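Local atomic coordinates of intracellular exo-alpha-(1->5)-L-arabinofuranosidase (Bifidobacterium longum, PDB entry 2Y2W), a protein that hydrolyses terminal alpha-(1->5)-linked L-arabinofuranosyl bonds in arabinans, and also acts on wheat arabinoxylan, in the breakdown of plant cell walls. Residues 173-185 / 236-248. Numbering follows the deposited sequence.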
ATOM      1  N   GLY D 173       1.266  -8.462  -0.734  1.00 20.82           N
ATOM      2  CA  GLY D 173       2.640  -8.063  -1.020  1.00 20.55           C
ATOM      3  C   GLY D 173       3.680  -8.567  -0.035  1.00 20.46           C
ATOM      4  O   GLY D 173       3.752  -9.764   0.257  1.00 20.52           O
ATOM      5  N   LEU D 174       4.476  -7.631   0.481  1.00 20.19           N
ATOM      6  CA  LEU D 174       5.692  -7.937   1.237  1.00 19.99           C
ATOM      7  C   LEU D 174       5.496  -8.853   2.442  1.00 19.89           C
ATOM      8  O   LEU D 174       6.172  -9.878   2.560  1.00 19.92           O
ATOM      9  CB  LEU D 174       6.393  -6.638   1.665  1.00 19.98           C
ATOM     10  CG  LEU D 174       7.603  -6.720   2.599  1.00 19.68           C
ATOM     11  CD1 LEU D 174       8.745  -7.490   1.958  1.00 20.28           C
ATOM     12  CD2 LEU D 174       8.061  -5.331   2.990  1.00 20.34           C
ATOM     13  N   LYS D 175       4.586  -8.477   3.336  1.00 19.80           N
ATOM     14  CA  LYS D 175       4.417  -9.197   4.597  1.00 19.58           C
ATOM     15  C   LYS D 175       4.000 -10.652   4.368  1.00 19.38           C
ATOM     16  O   LYS D 175       4.541 -11.557   5.005  1.00 19.44           O
ATOM     17  CB  LYS D 175       3.429  -8.476   5.515  1.00 19.55           C
ATOM     18  CG  LYS D 175       3.422  -9.004   6.943  1.00 19.60           C
ATOM     19  CD  LYS D 175       2.195  -8.523   7.698  1.00 19.71           C
ATOM     20  CE  LYS D 175       2.133  -9.119   9.094  1.00 20.10           C
ATOM     21  NZ  LYS D 175       1.664 -10.527   9.085  1.00 19.75           N
ATOM     22  N   ALA D 176       3.060 -10.868   3.448  1.00 19.11           N
ATOM     23  CA  ALA D 176       2.595 -12.222   3.120  1.00 19.02           C
ATOM     24  C   ALA D 176       3.684 -13.044   2.431  1.00 18.92           C
ATOM     25  O   ALA D 176       3.790 -14.250   2.657  1.00 18.84           O
ATOM     26  CB  ALA D 176       1.342 -12.172   2.267  1.00 18.84           C
ATOM     27  N   ALA D 177       4.488 -12.383   1.598  1.00 18.81           N
ATOM     28  CA  ALA D 177       5.605 -13.032   0.917  1.00 18.73           C
ATOM     29  C   ALA D 177       6.610 -13.598   1.918  1.00 18.69           C
ATOM     30  O   ALA D 177       7.062 -14.730   1.770  1.00 18.80           O
ATOM     31  CB  ALA D 177       6.284 -12.064  -0.042  1.00 18.67           C
ATOM     32  N   LEU D 178       6.942 -12.810   2.938  1.00 18.83           N
ATOM     33  CA  LEU D 178       7.855 -13.247   4.001  1.00 18.93           C
ATOM     34  C   LEU D 178       7.238 -14.306   4.920  1.00 19.10           C
ATOM     35  O   LEU D 178       7.949 -15.170   5.441  1.00 19.07           O
ATOM     36  CB  LEU D 178       8.354 -12.053   4.821  1.00 18.75           C
ATOM     37  CG  LEU D 178       9.211 -11.016   4.083  1.00 18.77           C
ATOM     38  CD1 LEU D 178       9.466  -9.796   4.961  1.00 18.76           C
ATOM     39  CD2 LEU D 178      10.531 -11.612   3.593  1.00 18.49           C
ATOM     40  N   ASP D 179       5.922 -14.229   5.120  1.00 19.33           N
ATOM     41  CA  ASP D 179       5.201 -15.238   5.898  1.00 19.60           C
ATOM     42  C   ASP D 179       5.239 -16.609   5.210  1.00 19.77           C
ATOM     43  O   ASP D 179       5.540 -17.618   5.853  1.00 19.64           O
ATOM     44  CB  ASP D 179       3.754 -14.801   6.172  1.00 19.53           C
ATOM     45  CG  ASP D 179       3.652 -13.651   7.180  1.00 19.63           C
ATOM     46  OD1 ASP D 179       4.666 -13.290   7.821  1.00 19.16           O
ATOM     47  OD2 ASP D 179       2.538 -13.100   7.330  1.00 19.52           O
ATOM     48  N   GLU D 180       4.954 -16.637   3.906  1.00 20.04           N
ATOM     49  CA  GLU D 180       4.979 -17.883   3.130  1.00 20.49           C
ATOM     50  C   GLU D 180       6.387 -18.463   3.021  1.00 20.57           C
ATOM     51  O   GLU D 180       6.561 -19.680   3.044  1.00 20.70           O
ATOM     52  CB  GLU D 180       4.372 -17.690   1.734  1.00 20.63           C
ATOM     53  CG  GLU D 180       4.355 -18.972   0.894  1.00 21.25           C
ATOM     54  CD  GLU D 180       3.384 -18.932  -0.271  1.00 22.45           C
ATOM     55  OE1 GLU D 180       3.312 -17.895  -0.974  1.00 22.77           O
ATOM     56  OE2 GLU D 180       2.702 -19.957  -0.494  1.00 23.07           O
ATOM     57  N   LEU D 181       7.380 -17.585   2.902  1.00 20.72           N
ATOM     58  CA  LEU D 181       8.781 -17.989   2.850  1.00 20.76           C
ATOM     59  C   LEU D 181       9.186 -18.725   4.131  1.00 20.88           C
ATOM     60  O   LEU D 181       9.802 -19.789   4.079  1.00 20.89           O
ATOM     61  CB  LEU D 181       9.670 -16.760   2.619  1.00 20.75           C
ATOM     62  CG  LEU D 181      11.195 -16.887   2.702  1.00 20.49           C
ATOM     63  CD1 LEU D 181      11.742 -17.852   1.657  1.00 20.39           C
ATOM     64  CD2 LEU D 181      11.823 -15.518   2.551  1.00 20.46           C
ATOM     65  N   GLU D 182       8.825 -18.146   5.271  1.00 20.97           N
ATOM     66  CA  GLU D 182       9.080 -18.738   6.578  1.00 21.19           C
ATOM     67  C   GLU D 182       8.326 -20.059   6.751  1.00 21.18           C
ATOM     68  O   GLU D 182       8.881 -21.026   7.265  1.00 21.07           O
ATOM     69  CB  GLU D 182       8.684 -17.746   7.670  1.00 21.25           C
ATOM     70  CG  GLU D 182       9.022 -18.158   9.092  1.00 22.35           C
ATOM     71  CD  GLU D 182       8.655 -17.083  10.113  1.00 24.12           C
ATOM     72  OE1 GLU D 182       8.418 -15.919   9.711  1.00 24.35           O
ATOM     73  OE2 GLU D 182       8.616 -17.392  11.322  1.00 24.54           O
ATOM     74  N   TYR D 183       7.066 -20.093   6.316  1.00 21.27           N
ATOM     75  CA  TYR D 183       6.236 -21.293   6.434  1.00 21.36           C
ATOM     76  C   TYR D 183       6.794 -22.438   5.603  1.00 21.62           C
ATOM     77  O   TYR D 183       6.828 -23.588   6.049  1.00 21.69           O
ATOM     78  CB  TYR D 183       4.792 -21.008   6.005  1.00 21.22           C
ATOM     79  CG  TYR D 183       3.919 -22.243   5.937  1.00 20.89           C
ATOM     80  CD1 TYR D 183       3.205 -22.675   7.051  1.00 20.47           C
ATOM     81  CD2 TYR D 183       3.814 -22.985   4.758  1.00 20.70           C
ATOM     82  CE1 TYR D 183       2.412 -23.809   6.997  1.00 20.33           C
ATOM     83  CE2 TYR D 183       3.025 -24.123   4.694  1.00 20.15           C
ATOM     84  CZ  TYR D 183       2.325 -24.528   5.816  1.00 20.36           C
ATOM     85  OH  TYR D 183       1.540 -25.651   5.759  1.00 20.16           O
ATOM     86  N   VAL D 184       7.235 -22.109   4.396  1.00 21.89           N
ATOM     87  CA  VAL D 184       7.657 -23.107   3.430  1.00 22.23           C
ATOM     88  C   VAL D 184       9.101 -23.605   3.645  1.00 22.43           C
ATOM     89  O   VAL D 184       9.396 -24.777   3.394  1.00 22.57           O
ATOM     90  CB  VAL D 184       7.429 -22.581   1.988  1.00 22.31           C
ATOM     91  CG1 VAL D 184       8.621 -21.784   1.490  1.00 22.24           C
ATOM     92  CG2 VAL D 184       7.125 -23.714   1.051  1.00 22.65           C
ATOM     93  N   ASN D 185       9.985 -22.729   4.125  1.00 22.48           N
ATOM     94  CA  ASN D 185      11.422 -23.022   4.152  1.00 22.69           C
ATOM     95  C   ASN D 185      12.105 -22.875   5.507  1.00 22.91           C
ATOM     96  O   ASN D 185      13.281 -23.215   5.654  1.00 22.95           O
ATOM     97  CB  ASN D 185      12.160 -22.160   3.118  1.00 22.57           C
ATOM     98  CG  ASN D 185      12.012 -22.682   1.701  1.00 22.59           C
ATOM     99  OD1 ASN D 185      11.608 -23.828   1.481  1.00 22.31           O
ATOM    100  ND2 ASN D 185      12.342 -21.839   0.728  1.00 22.30           N
ATOM    101  N   LYS D 236      11.646  -3.873  -2.640  1.00 24.35           N
ATOM    102  CA  LYS D 236      11.365  -4.160  -1.230  1.00 24.12           C
ATOM    103  C   LYS D 236      11.271  -5.663  -0.952  1.00 24.01           C
ATOM    104  O   LYS D 236      11.903  -6.165  -0.020  1.00 23.86           O
ATOM    105  CB  LYS D 236      10.079  -3.458  -0.776  1.00 24.09           C
ATOM    106  CG  LYS D 236      10.203  -1.947  -0.625  1.00 24.34           C
ATOM    107  CD  LYS D 236       8.842  -1.291  -0.398  1.00 24.25           C
ATOM    108  CE  LYS D 236       8.922   0.231  -0.495  1.00 24.51           C
ATOM    109  NZ  LYS D 236       9.352   0.724  -1.843  1.00 24.28           N
ATOM    110  N   VAL D 237      10.497  -6.372  -1.776  1.00 23.85           N
ATOM    111  CA  VAL D 237      10.257  -7.806  -1.584  1.00 23.78           C
ATOM    112  C   VAL D 237      11.501  -8.659  -1.858  1.00 23.76           C
ATOM    113  O   VAL D 237      11.813  -9.569  -1.085  1.00 23.77           O
ATOM    114  CB  VAL D 237       9.046  -8.308  -2.418  1.00 23.79           C
ATOM    115  CG1 VAL D 237       8.799  -9.793  -2.185  1.00 23.48           C
ATOM    116  CG2 VAL D 237       7.796  -7.516  -2.068  1.00 23.75           C
ATOM    117  N   ALA D 238      12.204  -8.361  -2.952  1.00 23.81           N
ATOM    118  CA  ALA D 238      13.405  -9.111  -3.337  1.00 23.63           C
ATOM    119  C   ALA D 238      14.528  -8.978  -2.313  1.00 23.51           C
ATOM    120  O   ALA D 238      15.187  -9.964  -1.976  1.00 23.49           O
ATOM    121  CB  ALA D 238      13.890  -8.690  -4.717  1.00 23.62           C
ATOM    122  N   HIS D 239      14.738  -7.759  -1.821  1.00 23.39           N
ATOM    123  CA  HIS D 239      15.738  -7.509  -0.785  1.00 23.32           C
ATOM    124  C   HIS D 239      15.443  -8.276   0.501  1.00 23.26           C
ATOM    125  O   HIS D 239      16.322  -8.956   1.036  1.00 23.22           O
ATOM    126  CB  HIS D 239      15.855  -6.013  -0.478  1.00 23.34           C
ATOM    127  CG  HIS D 239      16.533  -5.725   0.825  1.00 23.58           C
ATOM    128  ND1 HIS D 239      15.841  -5.348   1.956  1.00 23.95           N
ATOM    129  CD2 HIS D 239      17.836  -5.798   1.186  1.00 23.38           C
ATOM    130  CE1 HIS D 239      16.691  -5.183   2.953  1.00 24.07           C
ATOM    131  NE2 HIS D 239      17.908  -5.448   2.512  1.00 24.15           N
ATOM    132  N   ALA D 240      14.209  -8.152   0.987  1.00 23.23           N
ATOM    133  CA  ALA D 240      13.783  -8.776   2.236  1.00 23.30           C
ATOM    134  C   ALA D 240      13.852 -10.298   2.176  1.00 23.50           C
ATOM    135  O   ALA D 240      14.280 -10.940   3.133  1.00 23.42           O
ATOM    136  CB  ALA D 240      12.381  -8.318   2.608  1.00 23.29           C
ATOM    137  N   MET D 241      13.441 -10.874   1.050  1.00 23.84           N
ATOM    138  CA  MET D 241      13.512 -12.319   0.882  1.00 24.25           C
ATOM    139  C   MET D 241      14.953 -12.827   0.844  1.00 24.65           C
ATOM    140  O   MET D 241      15.280 -13.792   1.541  1.00 24.82           O
ATOM    141  CB  MET D 241      12.711 -12.780  -0.333  1.00 24.19           C
ATOM    142  CG  MET D 241      11.215 -12.820  -0.071  1.00 24.51           C
ATOM    143  SD  MET D 241      10.241 -13.244  -1.517  1.00 25.06           S
ATOM    144  CE  MET D 241      10.674 -14.970  -1.733  1.00 25.35           C
ATOM    145  N   LYS D 242      15.812 -12.173   0.056  1.00 24.98           N
ATOM    146  CA  LYS D 242      17.236 -12.536   0.013  1.00 25.50           C
ATOM    147  C   LYS D 242      17.955 -12.276   1.336  1.00 25.61           C
ATOM    148  O   LYS D 242      18.972 -12.905   1.624  1.00 25.73           O
ATOM    149  CB  LYS D 242      17.977 -11.861  -1.148  1.00 25.52           C
ATOM    150  CG  LYS D 242      18.068 -12.729  -2.401  1.00 26.37           C
ATOM    151  CD  LYS D 242      19.007 -12.148  -3.456  1.00 27.82           C
ATOM    152  CE  LYS D 242      20.475 -12.461  -3.156  1.00 28.74           C
ATOM    153  NZ  LYS D 242      21.401 -11.734  -4.078  1.00 29.30           N
ATOM    154  N   LEU D 243      17.421 -11.354   2.133  1.00 25.81           N
ATOM    155  CA  LEU D 243      17.934 -11.102   3.476  1.00 26.06           C
ATOM    156  C   LEU D 243      17.619 -12.270   4.413  1.00 26.21           C
ATOM    157  O   LEU D 243      18.403 -12.582   5.307  1.00 26.23           O
ATOM    158  CB  LEU D 243      17.374  -9.789   4.035  1.00 25.97           C
ATOM    159  CG  LEU D 243      17.844  -9.286   5.406  1.00 26.19           C
ATOM    160  CD1 LEU D 243      19.370  -9.248   5.539  1.00 26.04           C
ATOM    161  CD2 LEU D 243      17.252  -7.915   5.683  1.00 26.46           C
ATOM    162  N   ALA D 244      16.469 -12.905   4.200  1.00 26.49           N
ATOM    163  CA  ALA D 244      16.086 -14.090   4.964  1.00 26.80           C
ATOM    164  C   ALA D 244      16.828 -15.315   4.451  1.00 27.14           C
ATOM    165  O   ALA D 244      17.234 -16.165   5.236  1.00 27.47           O
ATOM    166  CB  ALA D 244      14.583 -14.315   4.899  1.00 26.68           C
ATOM    167  N   GLU D 245      16.999 -15.399   3.133  1.00 27.47           N
ATOM    168  CA  GLU D 245      17.725 -16.502   2.509  1.00 27.81           C
ATOM    169  C   GLU D 245      18.574 -16.034   1.333  1.00 27.81           C
ATOM    170  O   GLU D 245      18.044 -15.633   0.294  1.00 27.77           O
ATOM    171  CB  GLU D 245      16.764 -17.600   2.044  1.00 27.88           C
ATOM    172  CG  GLU D 245      16.439 -18.644   3.091  1.00 28.54           C
ATOM    173  CD  GLU D 245      15.709 -19.847   2.512  1.00 29.54           C
ATOM    174  OE1 GLU D 245      16.076 -20.309   1.409  1.00 29.98           O
ATOM    175  OE2 GLU D 245      14.770 -20.338   3.169  1.00 29.79           O
ATOM    176  N   SER D 246      19.892 -16.100   1.508  1.00 27.90           N
ATOM    177  CA  SER D 246      20.849 -15.749   0.457  1.00 28.00           C
ATOM    178  C   SER D 246      20.676 -16.620  -0.783  1.00 27.94           C
ATOM    179  O   SER D 246      20.739 -16.126  -1.907  1.00 27.91           O
ATOM    180  CB  SER D 246      22.286 -15.880   0.972  1.00 28.01           C
ATOM    181  OG  SER D 246      22.518 -15.022   2.073  1.00 28.29           O
ATOM    182  N   GLY D 247      20.442 -17.914  -0.563  1.00 28.03           N
ATOM    183  CA  GLY D 247      20.383 -18.905  -1.636  1.00 28.09           C
ATOM    184  C   GLY D 247      19.183 -18.831  -2.564  1.00 28.14           C
ATOM    185  O   GLY D 247      19.077 -19.629  -3.500  1.00 28.24           O
ATOM    186  N   LEU D 248      18.282 -17.880  -2.316  1.00 28.09           N
ATOM    187  CA  LEU D 248      17.091 -17.718  -3.143  1.00 28.04           C
ATOM    188  C   LEU D 248      17.428 -17.166  -4.520  1.00 28.06           C
ATOM    189  O   LEU D 248      18.383 -16.406  -4.679  1.00 28.19           O
ATOM    190  CB  LEU D 248      16.068 -16.802  -2.467  1.00 27.99           C
ATOM    191  CG  LEU D 248      15.294 -17.278  -1.234  1.00 28.02           C
ATOM    192  CD1 LEU D 248      14.230 -16.249  -0.888  1.00 27.92           C
ATOM    193  CD2 LEU D 248      14.669 -18.664  -1.414  1.00 27.87           C
TER
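L181 turns its CG anti to the backbone N (chi1 172°), which spreads its two methyls over the C-terminal end of helix 227-244: CD2 settles between M241 CG and A244 CB, 3.8 Å from the latter, while CD1 carries on to L248. L174, two turns earlier on the same side of the helix, has the same torsion, and its CD1 drops onto the backbone at V237 and the methyl of A240, with CD1 to A240 CB at 3.8 Å. L178 goes the other way, CG beside its own backbone N (chi1 -64°), and that brings CD2 against A240 and M241 CG. The two short residues fill in between: A177 CB faces V237 CG1 at 4.0 Å, and A240 CB touches both L174 CD1 and L178 CD2. L181 and L248 meet tip to tip, CD1 to CD1 at 3.9 Å, beyond the point where the second helix has ended and the chain turns at E245-L248 into strand 249-252.

Over these segments the axes approach to 9.9 Å and run the same way, N to C, crossing at -25°. These are neighbouring outer helices of the (beta/alpha)8 barrel, those following strands 162-167 and 209-212; M241 and L248 also touch W210 on the barrel wall. Replacing L181 by an alanine is likely to leave a gap among M241, A244 and L248, depriving both the end of helix 227-244 and the turn after it of the side chain that bridges them.

At the C-terminal end of helix 174-185, N185 and E245 cross at about a right angle without hydrogen bonding to each other; N185 ND2 instead bonds to I207 O. The polar K236 turns outward to a salt bridge with E229 of the second subunit. Across the interface, then, adhesion is almost wholly apolar and rests on fit.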